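Local coordinates for protein transcriptional regulator (TetR/AcrR family) (Bacillus halodurans, PDB 5GP9) that probably represses fatty acid degradation genes by binding operator DNA through an N-terminal helix-turn-helix domain, with fatty acyl effectors likely controlling that binding, at residues E81-K84 with I85-M89; C172-L176 with T177-K181; E162-T165 with N166-K170; Q145-T149 with R150-Q154. All coordinates share one frame; numbering follows the deposited sequence.

Contact 1: E81-K84 with I85-M89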
loop_
_atom_site.group_PDB
_atom_site.type_symbol
_atom_site.label_atom_id
_atom_site.label_comp_id
_atom_site.label_asym_id
_atom_site.label_seq_id
_atom_site.Cartn_x
_atom_site.Cartn_y
_atom_site.Cartn_z
ATOM N N GLU A 81 -11.685 -17.518 -14.163
ATOM C CA GLU A 81 -11.661 -18.378 -13.007
ATOM C C GLU A 81 -10.347 -18.197 -12.275
ATOM O O GLU A 81 -10.350 -18.140 -11.061
ATOM C CB GLU A 81 -11.842 -19.850 -13.427
ATOM C CG GLU A 81 -12.477 -20.780 -12.413
ATOM C CD GLU A 81 -12.512 -22.214 -12.956
ATOM O OE1 GLU A 81 -11.862 -23.104 -12.357
ATOM O OE2 GLU A 81 -13.123 -22.433 -14.029
ATOM N N LYS A 82 -9.250 -18.149 -13.020
ATOM C CA LYS A 82 -7.905 -18.073 -12.441
ATOM C C LYS A 82 -7.695 -16.780 -11.610
ATOM O O LYS A 82 -7.044 -16.812 -10.549
ATOM C CB LYS A 82 -6.870 -18.213 -13.510
ATOM C CG LYS A 82 -6.846 -19.620 -14.073
ATOM C CD LYS A 82 -5.602 -19.767 -14.915
ATOM C CE LYS A 82 -5.563 -21.140 -15.593
ATOM N NZ LYS A 82 -4.329 -21.241 -16.411
ATOM N N LEU A 83 -8.191 -15.658 -12.134
ATOM C CA LEU A 83 -8.129 -14.395 -11.374
ATOM C C LEU A 83 -8.999 -14.570 -10.103
ATOM O O LEU A 83 -8.606 -14.113 -9.008
ATOM C CB LEU A 83 -8.582 -13.163 -12.204
ATOM C CG LEU A 83 -8.505 -11.772 -11.495
ATOM C CD1 LEU A 83 -7.081 -11.496 -11.060
ATOM C CD2 LEU A 83 -8.949 -10.666 -12.435
ATOM N N LYS A 84 -10.160 -15.245 -10.199
ATOM C CA LYS A 84 -10.988 -15.392 -9.070
ATOM C C LYS A 84 -10.306 -16.265 -8.032
ATOM O O LYS A 84 -10.381 -15.907 -6.887
ATOM C CB LYS A 84 -12.392 -15.934 -9.416
ATOM C CG LYS A 84 -13.322 -15.969 -8.210
ATOM C CD LYS A 84 -14.739 -16.476 -8.523
ATOM C CE LYS A 84 -15.577 -15.490 -9.339
ATOM N NZ LYS A 84 -15.902 -14.238 -8.606
ATOM N N ILE A 85 -9.571 -17.320 -8.464
ATOM C CA ILE A 85 -8.753 -18.165 -7.619
ATOM C C ILE A 85 -7.660 -17.403 -6.870
ATOM O O ILE A 85 -7.466 -17.582 -5.659
ATOM C CB ILE A 85 -8.095 -19.311 -8.437
ATOM C CG1 ILE A 85 -9.187 -20.369 -8.725
ATOM C CG2 ILE A 85 -6.925 -19.970 -7.702
ATOM C CD1 ILE A 85 -8.760 -21.482 -9.679
ATOM N N LEU A 86 -7.068 -16.466 -7.581
ATOM C CA LEU A 86 -5.999 -15.634 -6.991
ATOM C C LEU A 86 -6.594 -14.696 -5.940
ATOM O O LEU A 86 -6.061 -14.648 -4.827
ATOM C CB LEU A 86 -5.230 -14.861 -8.076
ATOM C CG LEU A 86 -4.025 -14.040 -7.580
ATOM C CD1 LEU A 86 -2.829 -14.116 -8.541
ATOM C CD2 LEU A 86 -4.538 -12.629 -7.414
ATOM N N VAL A 87 -7.676 -13.995 -6.241
ATOM C CA VAL A 87 -8.320 -13.104 -5.250
ATOM C C VAL A 87 -8.776 -13.883 -4.004
ATOM O O VAL A 87 -8.555 -13.500 -2.873
ATOM C CB VAL A 87 -9.468 -12.336 -5.907
ATOM C CG1 VAL A 87 -10.227 -11.502 -4.935
ATOM C CG2 VAL A 87 -8.880 -11.451 -7.052
ATOM N N ASN A 88 -9.437 -15.000 -4.269
ATOM C CA ASN A 88 -9.929 -15.842 -3.224
ATOM C C ASN A 88 -8.841 -16.396 -2.330
ATOM O O ASN A 88 -8.962 -16.269 -1.123
ATOM C CB ASN A 88 -10.819 -16.920 -3.838
ATOM C CG ASN A 88 -11.418 -17.801 -2.790
ATOM O OD1 ASN A 88 -12.215 -17.328 -1.944
ATOM N ND2 ASN A 88 -10.969 -19.064 -2.754
ATOM N N MET A 89 -7.717 -16.871 -2.877
ATOM C CA MET A 89 -6.590 -17.357 -2.074
ATOM C C MET A 89 -5.828 -16.263 -1.333
ATOM O O MET A 89 -5.402 -16.477 -0.209
ATOM C CB MET A 89 -5.622 -18.142 -2.957
ATOM C CG MET A 89 -6.166 -19.485 -3.415
ATOM S SD MET A 89 -6.210 -20.681 -2.030
ATOM C CE MET A 89 -4.552 -20.558 -1.399
#
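I85 holds CG1 beside its backbone N and anti to the carbonyl carbon (chi1 -76°), which lays this branch over the peptide carbonyl one turn back, with I85 CG1 3.4 Å from E81 O. V87 is set the same way, with CG1 anti to the backbone N (chi1 175°) and CG2 placed as CG1 is in I85. V87 CG2 rests 3.3 Å from L83 O and faces L83 CD1 more loosely at 4.4 Å. N88 meets the preceding turn through its CB, 3.2 Å from K84 O, while its amide leads away. Side chains thus touch mainly the backbone of the turn before them. This is the regular i to i+4 pattern of an alpha-helix, here helix 79-95 of the C-terminal domain of a TetR-family regulator. The backbone bonds are even: I85 N to E81 O is 2.8 Å and L86 N to K82 O is 3.0 Å. The bond from V87 N to L83 O, at 2.9 Å, is nearly straight at the hydrogen (173°). The helix presents separate faces to the fold. I85 and M89 pack on Q72 of helix 50-74, L86 on Y126 and L130 of helix 113-139, and L83 on H184 and L188 of helix 180-189 and on L191 of the second subunit. K82 packs on L133 of helix 113-139, and its NZ forms a salt bridge with E136.

Contact 2: C172-L176 with T177-K181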
loop_
_atom_site.group_PDB
_atom_site.type_symbol
_atom_site.label_atom_id
_atom_site.label_comp_id
_atom_site.label_asym_id
_atom_site.label_seq_id
_atom_site.Cartn_x
_atom_site.Cartn_y
_atom_site.Cartn_z
ATOM N N CYS A 172 -10.143 -6.682 11.758
ATOM C CA CYS A 172 -10.544 -7.904 11.056
ATOM C C CYS A 172 -11.949 -8.367 11.402
ATOM O O CYS A 172 -12.184 -9.540 11.425
ATOM C CB CYS A 172 -9.537 -9.029 11.292
ATOM S SG CYS A 172 -7.803 -8.629 10.911
ATOM N N LYS A 173 -12.866 -7.445 11.673
ATOM C CA LYS A 173 -14.173 -7.813 12.321
ATOM C C LYS A 173 -15.240 -8.357 11.367
ATOM O O LYS A 173 -16.205 -8.988 11.799
ATOM C CB LYS A 173 -14.758 -6.630 13.067
ATOM C CG LYS A 173 -15.312 -5.506 12.200
ATOM C CD LYS A 173 -16.176 -4.552 12.961
ATOM C CE LYS A 173 -15.475 -3.786 14.050
ATOM N NZ LYS A 173 -14.723 -2.638 13.512
ATOM N N TYR A 174 -15.080 -8.087 10.070
ATOM C CA TYR A 174 -15.941 -8.624 9.050
ATOM C C TYR A 174 -15.239 -9.677 8.224
ATOM O O TYR A 174 -14.012 -9.862 8.314
ATOM C CB TYR A 174 -16.490 -7.521 8.213
ATOM C CG TYR A 174 -15.467 -6.592 7.522
ATOM C CD1 TYR A 174 -15.031 -5.467 8.151
ATOM C CD2 TYR A 174 -14.985 -6.874 6.252
ATOM C CE1 TYR A 174 -14.131 -4.621 7.577
ATOM C CE2 TYR A 174 -14.079 -6.003 5.635
ATOM C CZ TYR A 174 -13.639 -4.914 6.331
ATOM O OH TYR A 174 -12.776 -3.979 5.807
ATOM N N ASP A 175 -16.009 -10.411 7.431
ATOM C CA ASP A 175 -15.439 -11.553 6.736
ATOM C C ASP A 175 -14.806 -11.001 5.457
ATOM O O ASP A 175 -15.490 -10.605 4.498
ATOM C CB ASP A 175 -16.512 -12.604 6.373
ATOM C CG ASP A 175 -15.922 -13.894 5.760
ATOM O OD1 ASP A 175 -14.655 -14.037 5.541
ATOM O OD2 ASP A 175 -16.771 -14.808 5.502
ATOM N N LEU A 176 -13.485 -10.938 5.459
ATOM C CA LEU A 176 -12.789 -10.465 4.269
ATOM C C LEU A 176 -13.147 -11.266 3.023
ATOM O O LEU A 176 -13.188 -10.736 1.909
ATOM C CB LEU A 176 -11.297 -10.568 4.528
ATOM C CG LEU A 176 -10.422 -10.119 3.377
ATOM C CD1 LEU A 176 -10.562 -8.645 3.135
ATOM C CD2 LEU A 176 -9.014 -10.530 3.711
ATOM N N THR A 177 -13.427 -12.571 3.168
ATOM C CA THR A 177 -13.737 -13.375 1.996
ATOM C C THR A 177 -15.141 -13.095 1.400
ATOM O O THR A 177 -15.391 -13.436 0.279
ATOM C CB THR A 177 -13.475 -14.870 2.258
ATOM O OG1 THR A 177 -14.437 -15.322 3.186
ATOM C CG2 THR A 177 -12.040 -15.052 2.866
ATOM N N ALA A 178 -15.988 -12.329 2.051
ATOM C CA ALA A 178 -17.213 -11.800 1.399
ATOM C C ALA A 178 -16.969 -10.746 0.283
ATOM O O ALA A 178 -17.877 -10.354 -0.453
ATOM C CB ALA A 178 -18.125 -11.205 2.449
ATOM N N LEU A 179 -15.728 -10.246 0.197
ATOM C CA LEU A 179 -15.369 -9.238 -0.836
ATOM C C LEU A 179 -14.713 -9.842 -2.096
ATOM O O LEU A 179 -14.478 -9.163 -3.079
ATOM C CB LEU A 179 -14.426 -8.238 -0.189
ATOM C CG LEU A 179 -15.018 -7.519 0.977
ATOM C CD1 LEU A 179 -13.942 -6.565 1.492
ATOM C CD2 LEU A 179 -16.263 -6.738 0.569
ATOM N N VAL A 180 -14.485 -11.150 -2.080
ATOM C CA VAL A 180 -13.861 -11.844 -3.188
ATOM C C VAL A 180 -14.579 -11.569 -4.473
ATOM O O VAL A 180 -13.966 -11.122 -5.436
ATOM C CB VAL A 180 -13.700 -13.377 -2.922
ATOM C CG1 VAL A 180 -13.239 -14.144 -4.164
ATOM C CG2 VAL A 180 -12.644 -13.668 -1.858
ATOM N N LYS A 181 -15.893 -11.839 -4.528
ATOM C CA LYS A 181 -16.592 -11.657 -5.791
ATOM C C LYS A 181 -16.609 -10.223 -6.218
ATOM O O LYS A 181 -16.267 -9.965 -7.366
ATOM C CB LYS A 181 -17.963 -12.320 -5.773
ATOM C CG LYS A 181 -18.838 -12.039 -6.965
ATOM C CD LYS A 181 -20.261 -12.498 -6.646
ATOM C CE LYS A 181 -21.277 -12.157 -7.710
ATOM N NZ LYS A 181 -21.311 -13.214 -8.740
#
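D175 and T177 make the tight part of this turn. The carboxylate oxygen D175 OD1 accepts from T177 OG1 at 2.7 Å and from T177 N at 3.0 Å, both donors arriving from the same face, well above the carboxylate plane. T177 can use both groups on one oxygen because its OG1 sits between its own backbone N and carbonyl carbon (chi1 69°). Two bonds from one residue grip this oxygen and would restrain the carboxylate, although D175 itself lies on the solvent side, next to the exposed A178. The backbone follows suit with A178 N to D175 O at 3.0 Å and L179 N to L176 O at 3.1 Å, the i to i+3 spacing of a 3-10 turn. The apolar side is looser. L179 CD1 stands at the edge of the Y174 ring, 4.2 Å from Y174 CE2, the two side chains crossing at about a right angle, and L176 CD1 is 4.3 Å from the same methyl, L179 CD1. V163 of helix 149-169 packs on both leucines, F91 covers L176, and R150 of the second subunit touches L179. The D175 side chain forms an Asx turn, which opens the short 3-10 segment leading into helix 180-189.

Contact 3: E162-T165 with N166-K170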
loop_
_atom_site.group_PDB
_atom_site.type_symbol
_atom_site.label_atom_id
_atom_site.label_comp_id
_atom_site.label_asym_id
_atom_site.label_seq_id
_atom_site.Cartn_x
_atom_site.Cartn_y
_atom_site.Cartn_z
ATOM N N GLU A 162 -4.787 -2.961 -0.511
ATOM C CA GLU A 162 -5.524 -1.913 0.090
ATOM C C GLU A 162 -6.807 -2.412 0.763
ATOM O O GLU A 162 -7.111 -2.002 1.870
ATOM C CB GLU A 162 -5.812 -0.804 -0.884
ATOM C CG GLU A 162 -6.544 0.414 -0.364
ATOM C CD GLU A 162 -5.673 1.323 0.535
ATOM O OE1 GLU A 162 -4.452 1.158 0.524
ATOM O OE2 GLU A 162 -6.242 2.142 1.226
ATOM N N VAL A 163 -7.517 -3.319 0.090
ATOM C CA VAL A 163 -8.739 -3.916 0.685
ATOM C C VAL A 163 -8.340 -4.647 1.989
ATOM O O VAL A 163 -8.915 -4.413 3.039
ATOM C CB VAL A 163 -9.421 -4.828 -0.321
ATOM C CG1 VAL A 163 -10.541 -5.665 0.396
ATOM C CG2 VAL A 163 -9.919 -4.025 -1.480
ATOM N N VAL A 164 -7.293 -5.470 1.966
ATOM C CA VAL A 164 -6.846 -6.241 3.163
ATOM C C VAL A 164 -6.418 -5.276 4.284
ATOM O O VAL A 164 -6.785 -5.481 5.458
ATOM C CB VAL A 164 -5.681 -7.249 2.861
ATOM C CG1 VAL A 164 -5.265 -7.947 4.162
ATOM C CG2 VAL A 164 -6.120 -8.251 1.777
ATOM N N THR A 165 -5.668 -4.217 3.940
ATOM C CA THR A 165 -5.261 -3.257 4.948
ATOM C C THR A 165 -6.414 -2.606 5.639
ATOM O O THR A 165 -6.403 -2.399 6.870
ATOM C CB THR A 165 -4.269 -2.239 4.422
ATOM O OG1 THR A 165 -3.073 -2.942 4.134
ATOM C CG2 THR A 165 -3.989 -1.169 5.392
ATOM N N ASN A 166 -7.446 -2.267 4.875
ATOM C CA ASN A 166 -8.576 -1.650 5.471
ATOM C C ASN A 166 -9.323 -2.582 6.471
ATOM O O ASN A 166 -9.774 -2.098 7.507
ATOM C CB ASN A 166 -9.471 -1.066 4.382
ATOM C CG ASN A 166 -8.972 0.339 3.978
ATOM O OD1 ASN A 166 -9.271 1.331 4.664
ATOM N ND2 ASN A 166 -8.139 0.422 2.948
ATOM N N TRP A 167 -9.328 -3.868 6.173
ATOM C CA TRP A 167 -9.970 -4.897 6.999
ATOM C C TRP A 167 -9.161 -5.034 8.292
ATOM O O TRP A 167 -9.692 -4.989 9.406
ATOM C CB TRP A 167 -10.027 -6.151 6.212
ATOM C CG TRP A 167 -10.288 -7.455 6.895
ATOM C CD1 TRP A 167 -11.521 -7.946 7.374
ATOM C CD2 TRP A 167 -9.328 -8.457 7.174
ATOM N NE1 TRP A 167 -11.345 -9.180 7.919
ATOM C CE2 TRP A 167 -10.013 -9.529 7.816
ATOM C CE3 TRP A 167 -7.939 -8.585 6.906
ATOM C CZ2 TRP A 167 -9.368 -10.687 8.191
ATOM C CZ3 TRP A 167 -7.301 -9.756 7.258
ATOM C CH2 TRP A 167 -8.000 -10.803 7.871
ATOM N N VAL A 168 -7.827 -5.092 8.167
ATOM C CA VAL A 168 -6.935 -5.068 9.353
ATOM C C VAL A 168 -7.081 -3.818 10.218
ATOM O O VAL A 168 -7.129 -3.944 11.452
ATOM C CB VAL A 168 -5.464 -5.320 8.986
ATOM C CG1 VAL A 168 -4.537 -5.015 10.156
ATOM C CG2 VAL A 168 -5.235 -6.715 8.488
ATOM N N MET A 169 -7.254 -2.635 9.643
ATOM C CA MET A 169 -7.445 -1.412 10.381
ATOM C C MET A 169 -8.792 -1.403 11.054
ATOM O O MET A 169 -8.934 -0.679 12.013
ATOM C CB MET A 169 -7.308 -0.142 9.548
ATOM C CG MET A 169 -5.980 0.102 8.868
ATOM S SD MET A 169 -6.235 1.102 7.317
ATOM C CE MET A 169 -7.376 2.453 7.736
ATOM N N LYS A 170 -9.700 -2.251 10.632
ATOM C CA LYS A 170 -11.017 -2.445 11.285
ATOM C C LYS A 170 -11.058 -3.731 12.135
ATOM O O LYS A 170 -12.115 -4.381 12.348
ATOM C CB LYS A 170 -12.111 -2.406 10.221
ATOM C CG LYS A 170 -12.314 -1.061 9.527
ATOM C CD LYS A 170 -12.690 0.072 10.472
ATOM C CE LYS A 170 -12.830 1.420 9.775
ATOM N NZ LYS A 170 -12.892 2.470 10.826
#
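The C-terminal end of helix 149-169 carries an i to i+4 polar pair, E162 with N166. The amide nitrogen N166 ND2 reaches back to two acceptors of one residue: the backbone E162 O at 2.8 Å and the carboxylate E162 OE2 at 3.1 Å, both in the amide plane. E162 O also takes the usual helical bond from N166 N, from the opposite face of its carbonyl plane, so two donors grip this one oxygen. E162 bends at chi2 (73°) to bring OE2 to the N-H edge of the amide, ND2 standing above the carboxylate plane; the planes are 62° apart. Its side chain also lies about 4 Å from a bound magnesium ion. A turn later, M169 CG settles 3.2 Å from T165 O, and M169 SD lies 3.7 Å from T165 CG2. On another face, V164 and W167 run side by side, V164 CG1 3.9 Å from W167 CE3, with V164 O at the indole edge. W167 NE1 is taken by Y174 O in the following loop, and T165 OG1 by Q105. V164 packs on F91 and L94 of helix 79-95 and W167 on A101 of helix 98-107, while E162, V163 and N166 turn to Q154 of the second subunit.

Contact 4: Q145-T149 with R150-Q154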
loop_
_atom_site.group_PDB
_atom_site.type_symbol
_atom_site.label_atom_id
_atom_site.label_comp_id
_atom_site.label_asym_id
_atom_site.label_seq_id
_atom_site.Cartn_x
_atom_site.Cartn_y
_atom_site.Cartn_z
ATOM N N GLN A 145 -6.162 -6.623 -25.182
ATOM C CA GLN A 145 -4.840 -6.841 -25.802
ATOM C C GLN A 145 -3.784 -5.741 -25.605
ATOM O O GLN A 145 -2.588 -6.046 -25.562
ATOM C CB GLN A 145 -4.958 -7.115 -27.320
ATOM C CG GLN A 145 -5.289 -8.560 -27.711
ATOM C CD GLN A 145 -4.182 -9.576 -27.378
ATOM O OE1 GLN A 145 -3.996 -9.941 -26.225
ATOM N NE2 GLN A 145 -3.478 -10.054 -28.391
ATOM N N GLU A 146 -4.175 -4.482 -25.507
ATOM C CA GLU A 146 -3.204 -3.380 -25.415
ATOM C C GLU A 146 -2.863 -3.069 -23.924
ATOM O O GLU A 146 -2.182 -2.109 -23.613
ATOM C CB GLU A 146 -3.699 -2.132 -26.162
ATOM C CG GLU A 146 -3.640 -2.190 -27.709
ATOM C CD GLU A 146 -4.237 -0.939 -28.428
ATOM O OE1 GLU A 146 -5.016 -0.169 -27.798
ATOM O OE2 GLU A 146 -3.942 -0.710 -29.648
ATOM N N LEU A 147 -3.405 -3.864 -23.013
ATOM C CA LEU A 147 -3.127 -3.708 -21.582
ATOM C C LEU A 147 -1.627 -3.805 -21.284
ATOM O O LEU A 147 -0.984 -4.721 -21.684
ATOM C CB LEU A 147 -3.833 -4.854 -20.850
ATOM C CG LEU A 147 -3.793 -4.997 -19.354
ATOM C CD1 LEU A 147 -4.348 -3.757 -18.702
ATOM C CD2 LEU A 147 -4.618 -6.242 -19.005
ATOM N N ASP A 148 -1.132 -2.911 -20.450
ATOM C CA ASP A 148 0.217 -3.044 -19.944
ATOM C C ASP A 148 0.241 -4.003 -18.761
ATOM O O ASP A 148 -0.421 -3.778 -17.762
ATOM C CB ASP A 148 0.775 -1.721 -19.543
ATOM C CG ASP A 148 2.192 -1.852 -18.965
ATOM O OD1 ASP A 148 3.029 -2.604 -19.476
ATOM O OD2 ASP A 148 2.513 -1.177 -18.023
ATOM N N THR A 149 0.971 -5.091 -18.892
ATOM C CA THR A 149 1.074 -6.081 -17.855
ATOM C C THR A 149 1.526 -5.453 -16.549
ATOM O O THR A 149 1.002 -5.755 -15.463
ATOM C CB THR A 149 2.011 -7.181 -18.288
ATOM O OG1 THR A 149 1.475 -7.764 -19.496
ATOM C CG2 THR A 149 2.064 -8.303 -17.227
ATOM N N ARG A 150 2.495 -4.579 -16.637
ATOM C CA ARG A 150 3.095 -3.981 -15.431
ATOM C C ARG A 150 2.034 -3.144 -14.646
ATOM O O ARG A 150 1.818 -3.365 -13.449
ATOM C CB ARG A 150 4.335 -3.188 -15.781
ATOM C CG ARG A 150 4.856 -2.323 -14.656
ATOM C CD ARG A 150 5.899 -1.339 -15.159
ATOM N NE ARG A 150 5.214 -0.311 -16.010
ATOM C CZ ARG A 150 5.687 0.908 -16.257
ATOM N NH1 ARG A 150 6.845 1.292 -15.713
ATOM N NH2 ARG A 150 4.980 1.740 -17.043
ATOM N N LEU A 151 1.328 -2.254 -15.329
ATOM C CA LEU A 151 0.334 -1.443 -14.736
ATOM C C LEU A 151 -0.836 -2.266 -14.219
ATOM O O LEU A 151 -1.383 -1.988 -13.103
ATOM C CB LEU A 151 -0.227 -0.474 -15.778
ATOM C CG LEU A 151 -0.703 0.816 -15.253
ATOM C CD1 LEU A 151 0.453 1.591 -14.606
ATOM C CD2 LEU A 151 -1.304 1.655 -16.401
ATOM N N ALA A 152 -1.243 -3.259 -15.020
ATOM C CA ALA A 152 -2.332 -4.161 -14.577
ATOM C C ALA A 152 -1.956 -4.890 -13.261
ATOM O O ALA A 152 -2.760 -5.010 -12.380
ATOM C CB ALA A 152 -2.649 -5.149 -15.713
ATOM N N ARG A 153 -0.745 -5.424 -13.175
ATOM C CA ARG A 153 -0.227 -6.018 -11.967
ATOM C C ARG A 153 -0.253 -5.084 -10.767
ATOM O O ARG A 153 -0.628 -5.486 -9.653
ATOM C CB ARG A 153 1.165 -6.566 -12.211
ATOM C CG ARG A 153 1.959 -7.021 -10.979
ATOM C CD ARG A 153 3.320 -6.393 -10.912
ATOM N NE ARG A 153 4.073 -6.669 -12.142
ATOM C CZ ARG A 153 5.080 -5.929 -12.631
ATOM N NH1 ARG A 153 5.556 -4.876 -12.002
ATOM N NH2 ARG A 153 5.653 -6.312 -13.738
ATOM N N GLN A 154 0.133 -3.851 -10.995
ATOM C CA GLN A 154 0.101 -2.852 -9.952
ATOM C C GLN A 154 -1.282 -2.534 -9.492
ATOM O O GLN A 154 -1.515 -2.350 -8.278
ATOM C CB GLN A 154 0.843 -1.616 -10.387
ATOM C CG GLN A 154 2.340 -1.892 -10.402
ATOM C CD GLN A 154 3.167 -0.836 -11.155
ATOM O OE1 GLN A 154 2.614 0.100 -11.728
ATOM N NE2 GLN A 154 4.471 -0.983 -11.120
#
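D148 turns its carboxylate forward onto the first turn of the helix that follows it. D148 OD2 accepts from L151 N at 3.1 Å, the donor standing well above the carboxylate plane, while D148 OD1 takes a longer, weak bond from R150 N at 3.5 Å. The side chain can do this because CG is anti to the backbone N (chi1 178°). The same OD2 has a second, looser partner in the R150 side chain: R150 NE approaches D148 OD2 at 3.5 Å, a weak salt-bridge bond in which the oxygen lies at the guanidinium edge, in its plane. The two charged planes are 67° apart, and R150 bends at chi3 (70°) to bring NE round. D148 is thus the N-cap of helix 149-169, and its negative charge would suit the positive end of the helix dipole. A hydrophobic staple flanks the cap, with L147 CD1 pressed 3.7 Å from A152 CB. Between them the backbone closes the first full turn, A152 N to D148 O at 2.9 Å, and R153 N follows with T149 O at 2.9 Å. In the next shell, K138 NZ of helix 113-139 ties down both L147 O and T149 OG1, and A152 packs on L134. R153 forms a salt bridge with D131 of that helix, one face of its guanidinium lying over R150 CA. Further out is the second subunit: its Y174 receives R150 in a cation-pi contact, its L186 packs on L147, and its V183 meets L151.

Overall arrangement
Along the chain the order is contact 1, contact 4, contact 3, contact 2. Each joins neighbouring turns of one continuous piece, so none closes a long loop, and they run in series without nesting or crossing. Contact 1 lies within helix 79-95. Contacts 4 and 3 stand at the two ends of helix 149-169, their centres about 25 Å apart. Contact 2 shapes the passage into helix 180-189, and C172 N and W167 O, 2.9 Å apart, probably bond it to contact 3. V180 of contact 2 packs on V87 and N88 of contact 1. All four contacts reach the second subunit, contact 1 through L83 alone, consistent with dimerisation through the last two helices, as in TetR relatives.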